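Putative aminopeptidase (Leishmania major, PDB 5NTH) probably acts as a manganese-dependent M17 leucyl aminopeptidase, removing residues from the amino ends of peptides, and here holds the inhibitor actinonin. Local coordinates at residues Ser353-Leu358 with Tyr400-Glu405; Asp253-Arg256 with Gly262-Ala265; Val412-Ala417 with Phe532-Gln537; Lys380-Met385 with Glu497-Glu502. All coordinates share one frame; numbering follows the deposited sequence.

Contact 1 (Ser353-Leu358 with Tyr400-Glu405); sequences SVTLCL and YYATGE
Thr355, on strand 349-361, and Ala402, near the end of helix 391-404, bring their CA atoms to 6.9 Å, the nearest approach of the two backbones. The pairing is helix-on-sheet packing in the alpha/beta catalytic domain of an M17 aminopeptidase: the strand belongs to the mixed central sheet, bonded through its backbone to strands 291-300 and 275-282, and the helix lies against one face of that sheet. The last helical turn is closed by the bond from Glu405 N to Tyr401 O, 3.0 Å long, and Glu405 is the first residue to leave helical geometry. Side chains alternate along the strand, so that Thr355 points to this helix while Val354 faces the other way, onto Val328 and Phe332 of helix 323-341. All three residues that touch are buried, yet they meet lightly, with about 107 Å² lost between the segments and no hydrogen bond from one to the other. Thr355 does the touching through its hydroxyl. The chi1 of -65° sets OG1 opposite the carbonyl carbon, which carries it out toward the helix. There it faces the notch between the Tyr401 ring, approached obliquely, and the Ala402 methyl. The methyl of Ala402 also rests on Ala294 and Val296 of strand 291-300, and Tyr401 reaches Thr278 of strand 275-282. The buried hydroxyl of Thr355 is satisfied by a hydrogen bond to OG1 of Thr278; on the helix side, Thr355 OG1 lies 4.0 Å from both Tyr401 CD2 and Ala402 CB.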
# COMPACT_ATOMS: atom_id res chain seq x y z
N SER A 353 37.71 24.14 10.13
CA SER A 353 37.21 24.16 8.76
C SER A 353 35.76 23.75 8.84
O SER A 353 35.40 22.89 9.63
CB SER A 353 38.03 23.14 8.00
OG SER A 353 37.44 22.73 6.80
N VAL A 354 34.89 24.39 8.08
CA VAL A 354 33.52 23.87 7.98
C VAL A 354 33.14 23.81 6.52
O VAL A 354 33.31 24.80 5.82
CB VAL A 354 32.46 24.64 8.81
CG1 VAL A 354 32.43 26.14 8.49
CG2 VAL A 354 31.08 24.02 8.62
N THR A 355 32.64 22.65 6.09
CA THR A 355 32.27 22.43 4.70
C THR A 355 30.76 22.20 4.58
O THR A 355 30.20 21.26 5.14
CB THR A 355 33.08 21.27 4.09
OG1 THR A 355 34.46 21.64 4.06
CG2 THR A 355 32.63 20.98 2.67
N LEU A 356 30.11 23.06 3.83
CA LEU A 356 28.69 22.92 3.58
C LEU A 356 28.44 22.25 2.27
O LEU A 356 28.83 22.77 1.22
CB LEU A 356 28.04 24.29 3.58
CG LEU A 356 28.38 25.04 4.85
CD1 LEU A 356 27.83 26.45 4.77
CD2 LEU A 356 27.82 24.29 6.05
N CYS A 357 27.77 21.10 2.32
CA CYS A 357 27.45 20.38 1.10
C CYS A 357 26.08 20.78 0.60
O CYS A 357 25.11 20.15 0.96
CB CYS A 357 27.49 18.89 1.34
SG CYS A 357 29.04 18.35 2.07
N LEU A 358 26.02 21.81 -0.25
CA LEU A 358 24.75 22.44 -0.63
C LEU A 358 24.18 21.94 -1.92
O LEU A 358 24.92 21.84 -2.89
CB LEU A 358 24.93 23.95 -0.79
CG LEU A 358 25.51 24.63 0.44
CD1 LEU A 358 25.53 26.12 0.21
CD2 LEU A 358 24.70 24.30 1.68
N TYR A 400 35.77 14.26 1.29
CA TYR A 400 36.98 14.21 0.48
C TYR A 400 37.59 15.60 0.34
O TYR A 400 38.76 15.80 0.59
CB TYR A 400 36.77 13.56 -0.89
CG TYR A 400 38.10 13.41 -1.57
CD1 TYR A 400 38.93 12.31 -1.32
CD2 TYR A 400 38.59 14.44 -2.37
CE1 TYR A 400 40.19 12.21 -1.92
CE2 TYR A 400 39.85 14.37 -2.96
CZ TYR A 400 40.65 13.25 -2.74
OH TYR A 400 41.89 13.20 -3.32
N TYR A 401 36.79 16.57 -0.05
CA TYR A 401 37.30 17.95 -0.05
C TYR A 401 38.00 18.35 1.24
O TYR A 401 39.05 18.97 1.21
CB TYR A 401 36.19 18.98 -0.26
CG TYR A 401 36.78 20.36 -0.28
CD1 TYR A 401 37.29 20.87 -1.45
CD2 TYR A 401 36.90 21.14 0.89
CE1 TYR A 401 37.88 22.13 -1.50
CE2 TYR A 401 37.49 22.40 0.85
CZ TYR A 401 37.98 22.89 -0.36
OH TYR A 401 38.60 24.13 -0.48
N ALA A 402 37.38 18.05 2.36
CA ALA A 402 37.85 18.53 3.65
C ALA A 402 39.10 17.78 4.08
O ALA A 402 39.96 18.36 4.74
CB ALA A 402 36.78 18.39 4.69
N THR A 403 39.20 16.51 3.69
CA THR A 403 40.35 15.68 4.08
C THR A 403 41.47 15.64 3.08
O THR A 403 42.58 15.34 3.46
CB THR A 403 39.97 14.23 4.36
OG1 THR A 403 39.35 13.63 3.21
CG2 THR A 403 39.08 14.17 5.54
N GLY A 404 41.17 15.90 1.81
CA GLY A 404 42.15 15.78 0.74
C GLY A 404 42.41 16.98 -0.15
O GLY A 404 43.28 16.92 -1.00
N GLU A 405 41.68 18.07 0.01
CA GLU A 405 41.88 19.22 -0.87
C GLU A 405 42.27 20.54 -0.17
O GLU A 405 42.63 21.53 -0.83
CB GLU A 405 40.61 19.40 -1.70
CG GLU A 405 40.42 18.29 -2.72
CD GLU A 405 41.35 18.41 -3.91
OE1 GLU A 405 41.97 19.49 -4.04
OE2 GLU A 405 41.46 17.45 -4.71

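Contact 2 (Asp253-Arg256 with Gly262-Ala265); sequences DELR and GIYA
Leu255 and Tyr264, on the successive short helices 253-257 and 261-267, stand with their CA atoms only 5.8 Å apart, close enough for the first side-chain carbons to touch. This corner of two short helices in the catalytic domain is built round the Tyr264 ring. Arg256 is draped over one face of it: CB lies 3.6 Å from the ring centroid and 10° off the normal, a CH-pi contact. From there the chain runs outward along the ring with CG anti to the backbone N, and a bend at chi3 (44°) turns the guanidinium over the phenol oxygen. Arg256 CZ sits 3.2 Å from Tyr264 OH, and the two planes are inclined by 27°. On the inner side Leu255 CD2 meets Ile263 CG2 at 3.7 Å, and both residues also pack on Leu276 of strand 275-282. Asp253 OD1 comes obliquely to the ring. Because Tyr264 OH lies over the guanidinium face, the angles are poor for an N-H bond; the hold comes from the CH-pi contact and van der Waals packing. The charge is answered by carboxylates instead: Asp253 OD1 is a weak, long partner of Arg256 NH2 (3.7 Å), and NH1 forms a salt bridge with Glu14 of the second subunit, coupling this corner to the subunit interface.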
# COMPACT_ATOMS: atom_id res chain seq x y z
N ASP A 253 28.80 24.08 -12.39
CA ASP A 253 29.68 23.35 -13.34
C ASP A 253 31.12 23.18 -12.86
O ASP A 253 31.77 22.22 -13.23
CB ASP A 253 29.65 23.98 -14.75
CG ASP A 253 28.23 24.01 -15.37
OD1 ASP A 253 27.25 23.46 -14.79
OD2 ASP A 253 28.08 24.59 -16.46
N GLU A 254 31.58 24.10 -12.01
CA GLU A 254 32.88 23.98 -11.35
C GLU A 254 33.02 22.64 -10.60
O GLU A 254 34.13 22.10 -10.52
CB GLU A 254 33.14 25.19 -10.43
N LEU A 255 31.91 22.11 -10.07
CA LEU A 255 31.93 20.83 -9.36
C LEU A 255 32.21 19.70 -10.30
O LEU A 255 33.10 18.87 -10.08
CB LEU A 255 30.61 20.54 -8.69
CG LEU A 255 30.34 21.34 -7.44
CD1 LEU A 255 28.85 21.29 -7.10
CD2 LEU A 255 31.20 20.82 -6.29
N ARG A 256 31.42 19.66 -11.37
CA ARG A 256 31.61 18.66 -12.38
C ARG A 256 32.97 18.80 -13.06
O ARG A 256 33.64 17.80 -13.22
CB ARG A 256 30.49 18.73 -13.41
CG ARG A 256 30.63 17.69 -14.53
CD ARG A 256 29.52 17.78 -15.55
NE ARG A 256 29.23 19.15 -15.96
CZ ARG A 256 28.26 19.47 -16.81
NH1 ARG A 256 27.48 18.56 -17.36
NH2 ARG A 256 28.08 20.74 -17.12
N GLY A 262 29.69 13.36 -7.36
CA GLY A 262 28.64 12.91 -6.46
C GLY A 262 27.70 14.05 -6.15
O GLY A 262 26.49 13.92 -6.32
N ILE A 263 28.24 15.17 -5.70
CA ILE A 263 27.40 16.29 -5.36
C ILE A 263 26.86 17.04 -6.59
O ILE A 263 25.74 17.53 -6.56
CB ILE A 263 28.07 17.26 -4.39
CG1 ILE A 263 27.07 18.34 -3.96
CG2 ILE A 263 29.33 17.88 -5.00
CD1 ILE A 263 27.59 19.28 -2.90
N TYR A 264 27.64 17.12 -7.66
CA TYR A 264 27.12 17.70 -8.89
C TYR A 264 25.92 16.88 -9.43
O TYR A 264 24.93 17.45 -9.90
CB TYR A 264 28.19 17.78 -9.97
CG TYR A 264 27.59 18.23 -11.26
CD1 TYR A 264 27.34 19.57 -11.49
CD2 TYR A 264 27.19 17.31 -12.22
CE1 TYR A 264 26.75 20.01 -12.67
CE2 TYR A 264 26.61 17.73 -13.41
CZ TYR A 264 26.39 19.08 -13.62
OH TYR A 264 25.80 19.49 -14.79
N ALA A 265 26.03 15.56 -9.39
CA ALA A 265 24.93 14.68 -9.81
C ALA A 265 23.64 14.94 -9.04
O ALA A 265 22.55 15.00 -9.65
CB ALA A 265 25.33 13.22 -9.64

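Contact 3 (Val412-Ala417 with Phe532-Gln537); sequences VLIDMA and FEFLRQ
This is an apolar strand-to-helix contact in the core of the catalytic domain, where the C-terminal helix 528-536 packs on the central mixed sheet through strand 412-417. The strand lies inside that sheet, its backbone bonded to Ala294 and Val296 on one neighbour and to Pro507 and Val509 on the other side. The backbones stay well apart, 10.2 Å between the CA atoms of Ile414 and Phe534, so the gap is bridged by side chains. Ile414 spans most of it. Its chi1 of -53° and extended chi2 (180°) send CD1 out as the far end of a straight arm, and this single methyl does the touching. It meets the CD2-CE2 bond of the Phe534 ring obliquely, 3.8 Å from Phe534 CD2 and equally from Phe534 CE2, the two side chains running past one another in opposite directions. More loosely, Ile414 CD1 approaches Leu535 CD2 at 4.4 Å. Leu535 goes on to Ile293 of strand 291-300 and to Phe346, while Phe534 is also covered by Met445 and Ala448 of helix 439-452. Asp415, next along the strand, faces helix 391-404, with OD2 hydrogen-bonded to His510. Arg536 forms a salt bridge with Glu533, modelled rather short, and Glu533 OE2 also bonds Thr149 OG1. Glu533 and Arg536 point away from the strand, and the atoms that meet across the contact are all carbon: with no polar bond between the segments, the attachment rests on dispersion and the exclusion of water.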
# COMPACT_ATOMS: atom_id res chain seq x y z
N VAL A 412 40.77 15.36 12.95
CA VAL A 412 39.47 14.77 13.27
C VAL A 412 38.42 15.33 12.32
O VAL A 412 38.44 16.50 11.99
CB VAL A 412 39.12 14.96 14.77
CG1 VAL A 412 39.44 16.37 15.19
CG2 VAL A 412 37.68 14.60 15.11
N LEU A 413 37.57 14.44 11.83
CA LEU A 413 36.49 14.84 10.95
C LEU A 413 35.14 14.57 11.57
O LEU A 413 34.81 13.42 11.89
CB LEU A 413 36.59 14.13 9.61
CG LEU A 413 35.72 14.91 8.63
CD1 LEU A 413 36.47 15.17 7.35
CD2 LEU A 413 34.38 14.22 8.42
N ILE A 414 34.35 15.64 11.69
CA ILE A 414 33.00 15.56 12.21
C ILE A 414 32.00 15.72 11.09
O ILE A 414 31.90 16.79 10.49
CB ILE A 414 32.70 16.64 13.24
CG1 ILE A 414 33.77 16.63 14.33
CG2 ILE A 414 31.31 16.42 13.82
CD1 ILE A 414 33.54 17.69 15.39
N ASP A 415 31.22 14.66 10.88
CA ASP A 415 30.21 14.61 9.82
C ASP A 415 28.85 14.72 10.47
O ASP A 415 28.52 13.96 11.39
CB ASP A 415 30.35 13.29 9.04
CG ASP A 415 29.64 13.30 7.68
OD1 ASP A 415 29.91 14.22 6.87
OD2 ASP A 415 28.84 12.38 7.40
N MET A 416 28.06 15.68 10.02
CA MET A 416 26.75 15.90 10.64
C MET A 416 25.71 16.05 9.58
O MET A 416 25.87 16.86 8.68
CB MET A 416 26.75 17.12 11.56
CG MET A 416 25.49 17.23 12.39
SD MET A 416 25.45 18.71 13.40
CE MET A 416 26.58 18.30 14.70
N ALA A 417 24.63 15.28 9.73
CA ALA A 417 23.65 15.14 8.68
C ALA A 417 22.31 14.63 9.21
O ALA A 417 22.29 13.80 10.11
CB ALA A 417 24.19 14.19 7.65
N PHE A 532 30.35 22.65 20.07
CA PHE A 532 30.99 23.54 20.99
C PHE A 532 31.55 22.75 22.18
O PHE A 532 32.72 22.87 22.49
CB PHE A 532 30.00 24.60 21.44
CG PHE A 532 30.65 25.80 22.06
CD1 PHE A 532 30.91 25.84 23.40
CD2 PHE A 532 31.01 26.90 21.26
CE1 PHE A 532 31.51 26.96 23.95
CE2 PHE A 532 31.60 28.03 21.81
CZ PHE A 532 31.85 28.06 23.16
N GLU A 533 30.74 21.90 22.81
CA GLU A 533 31.23 21.10 23.95
C GLU A 533 32.35 20.16 23.54
O GLU A 533 33.43 20.19 24.14
CB GLU A 533 30.13 20.27 24.60
CG GLU A 533 29.40 21.01 25.70
CD GLU A 533 30.29 21.39 26.89
OE1 GLU A 533 31.08 20.53 27.37
OE2 GLU A 533 30.18 22.56 27.36
N PHE A 534 32.07 19.35 22.53
CA PHE A 534 32.99 18.37 22.04
C PHE A 534 34.38 18.95 21.79
O PHE A 534 35.37 18.39 22.24
CB PHE A 534 32.44 17.71 20.77
CG PHE A 534 33.35 16.69 20.18
CD1 PHE A 534 33.47 15.44 20.77
CD2 PHE A 534 34.12 16.99 19.06
CE1 PHE A 534 34.33 14.49 20.24
CE2 PHE A 534 34.97 16.05 18.52
CZ PHE A 534 35.08 14.80 19.11
N LEU A 535 34.45 20.09 21.09
CA LEU A 535 35.71 20.77 20.84
C LEU A 535 36.29 21.47 22.07
O LEU A 535 37.50 21.48 22.23
CB LEU A 535 35.54 21.79 19.72
CG LEU A 535 35.10 21.18 18.39
CD1 LEU A 535 34.96 22.22 17.30
CD2 LEU A 535 36.10 20.13 17.95
N ARG A 536 35.45 22.05 22.93
CA ARG A 536 35.95 22.68 24.14
C ARG A 536 36.67 21.64 25.03
O ARG A 536 37.80 21.88 25.46
CB ARG A 536 34.86 23.44 24.93
CG ARG A 536 35.34 24.81 25.39
CD ARG A 536 34.42 25.59 26.32
NE ARG A 536 34.26 24.92 27.62
CZ ARG A 536 33.14 24.33 28.05
NH1 ARG A 536 32.03 24.31 27.32
NH2 ARG A 536 33.13 23.76 29.24
N GLN A 537 36.06 20.49 25.27
CA GLN A 537 36.74 19.48 26.06
C GLN A 537 37.93 18.92 25.23
O GLN A 537 37.71 18.22 24.26
CB GLN A 537 35.77 18.38 26.52

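Contact 4 (Lys380-Met385 with Glu497-Glu502); sequences KSVEVM and EQHLSE
Lys380 reaches the type I beta turn Glu497-Leu500 from the start of strand 381-383, the middle strand of a small three-stranded sheet on the catalytic domain. The denser part lies round the buried ring of His499. Lys380 CB comes obliquely to it, 3.7 Å from His499 CE1, and Val382 CG2 adds a lighter touch at 4.2 Å from the same CE1 atom. Met376 and Met477 also touch the His499 side chain, and His499 ND1 is hydrogen-bonded to Ser378 OG, which should fix how the ring is turned. The outer part, carried by the partly exposed Lys380 and Gln498, is looser. Here the bends at chi2 (-95°) and the next two torsions steer the lysine chain onward to the turn and bring NZ to the Gln498 carbonyl. NZ then lies 4.0 Å from Gln498 CB, a thin contact beside the polar one. Glu502, on the exposed side, has its carboxylate 6.1 Å from the amine (OE2 to Lys380 NZ), so any attraction would be through space. Only one hydrogen bond joins the segments: Lys380 NZ gives it to Gln498 O over 3.1 Å, with a C=O...N angle of 137° and the donor tilted 19° from the carbonyl plane.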
# COMPACT_ATOMS: atom_id res chain seq x y z
N LYS A 380 36.19 6.71 -6.22
CA LYS A 380 35.33 5.56 -6.04
C LYS A 380 34.04 5.76 -6.86
O LYS A 380 33.44 6.85 -6.83
CB LYS A 380 35.02 5.36 -4.55
CG LYS A 380 36.25 5.12 -3.67
CD LYS A 380 36.56 3.65 -3.43
CE LYS A 380 36.22 3.19 -2.01
NZ LYS A 380 37.19 3.71 -1.00
N SER A 381 33.64 4.72 -7.59
CA SER A 381 32.45 4.77 -8.44
C SER A 381 31.22 4.30 -7.66
O SER A 381 31.30 3.35 -6.90
CB SER A 381 32.66 3.90 -9.68
OG SER A 381 32.80 2.54 -9.33
N VAL A 382 30.09 4.96 -7.86
CA VAL A 382 28.91 4.64 -7.07
C VAL A 382 27.73 4.33 -7.95
O VAL A 382 27.41 5.11 -8.85
CB VAL A 382 28.53 5.79 -6.11
CG1 VAL A 382 27.22 5.48 -5.38
CG2 VAL A 382 29.62 5.98 -5.08
N GLU A 383 27.06 3.22 -7.69
CA GLU A 383 25.86 2.87 -8.44
C GLU A 383 24.61 3.33 -7.67
O GLU A 383 24.26 2.75 -6.64
CB GLU A 383 25.77 1.37 -8.71
CG GLU A 383 24.75 1.06 -9.82
CD GLU A 383 24.43 -0.42 -10.00
OE1 GLU A 383 24.90 -1.23 -9.16
OE2 GLU A 383 23.70 -0.76 -10.98
N VAL A 384 23.94 4.33 -8.19
CA VAL A 384 22.78 4.91 -7.54
C VAL A 384 21.59 4.00 -7.67
O VAL A 384 21.04 3.90 -8.73
CB VAL A 384 22.44 6.28 -8.16
CG1 VAL A 384 21.21 6.88 -7.49
CG2 VAL A 384 23.63 7.23 -8.04
N MET A 385 21.16 3.37 -6.59
CA MET A 385 19.96 2.51 -6.60
C MET A 385 18.72 3.20 -6.10
O MET A 385 17.60 2.81 -6.45
CB MET A 385 20.20 1.29 -5.74
CG MET A 385 21.38 0.46 -6.18
SD MET A 385 20.94 -0.61 -7.55
CE MET A 385 20.96 0.48 -8.96
N GLU A 497 32.19 7.35 5.06
CA GLU A 497 33.53 7.01 5.46
C GLU A 497 34.43 6.60 4.28
O GLU A 497 35.62 6.92 4.26
CB GLU A 497 33.51 5.89 6.46
CG GLU A 497 34.81 5.72 7.21
CD GLU A 497 34.75 4.60 8.21
OE1 GLU A 497 33.79 3.80 8.13
OE2 GLU A 497 35.65 4.50 9.08
N GLN A 498 33.87 5.93 3.27
CA GLN A 498 34.72 5.43 2.20
C GLN A 498 35.33 6.52 1.36
O GLN A 498 36.24 6.23 0.61
CB GLN A 498 33.96 4.49 1.28
CG GLN A 498 33.26 3.33 1.95
CD GLN A 498 34.10 2.69 3.04
OE1 GLN A 498 33.86 2.93 4.23
NE2 GLN A 498 35.09 1.91 2.66
N HIS A 499 34.86 7.76 1.47
CA HIS A 499 35.32 8.83 0.59
C HIS A 499 36.35 9.72 1.26
O HIS A 499 36.76 10.73 0.69
CB HIS A 499 34.11 9.57 -0.02
CG HIS A 499 33.24 8.64 -0.82
ND1 HIS A 499 33.58 8.22 -2.09
CD2 HIS A 499 32.13 7.93 -0.48
CE1 HIS A 499 32.69 7.33 -2.51
NE2 HIS A 499 31.81 7.13 -1.55
N LEU A 500 36.79 9.32 2.44
CA LEU A 500 37.84 10.05 3.14
C LEU A 500 39.13 9.78 2.42
O LEU A 500 39.50 8.63 2.23
CB LEU A 500 38.02 9.61 4.59
CG LEU A 500 36.78 9.61 5.49
CD1 LEU A 500 37.04 8.78 6.72
CD2 LEU A 500 36.36 11.02 5.85
N SER A 501 39.80 10.86 2.03
CA SER A 501 41.14 10.77 1.52
C SER A 501 42.03 9.87 2.39
O SER A 501 41.96 9.87 3.61
CB SER A 501 41.76 12.15 1.45
OG SER A 501 43.16 12.03 1.36
N GLU A 502 42.88 9.10 1.71
CA GLU A 502 43.77 8.15 2.37
C GLU A 502 44.83 8.85 3.20
O GLU A 502 45.36 8.25 4.10
CB GLU A 502 44.38 7.17 1.36
CG GLU A 502 43.35 6.18 0.80
CD GLU A 502 43.95 5.02 -0.02
OE1 GLU A 502 45.06 4.51 0.33
OE2 GLU A 502 43.27 4.59 -1.02

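Helix 391-404 ties most of these contacts together. Its end in contact 1 touches contact 3, where Thr403 packs on Leu413, and contact 4, where Ser501 N probably bonds Thr403 OG1 at 3.0 Å. Contact 2 joins contact 1 by packing, Ile263 CD1 lying 3.7 Å from Leu358 O, and its centre is about 14 Å away. Contacts 2 and 4 do not touch, but both reach the second subunit. The side chains that carry the contacts stand back from the dimanganese site: those of Thr355 and Ile414 are about 10 Å and about 12 Å from that of Lys298, the side chain of Ile263 is about 12 Å from a manganese ion, and that of Val382 about 13 Å from actinonin.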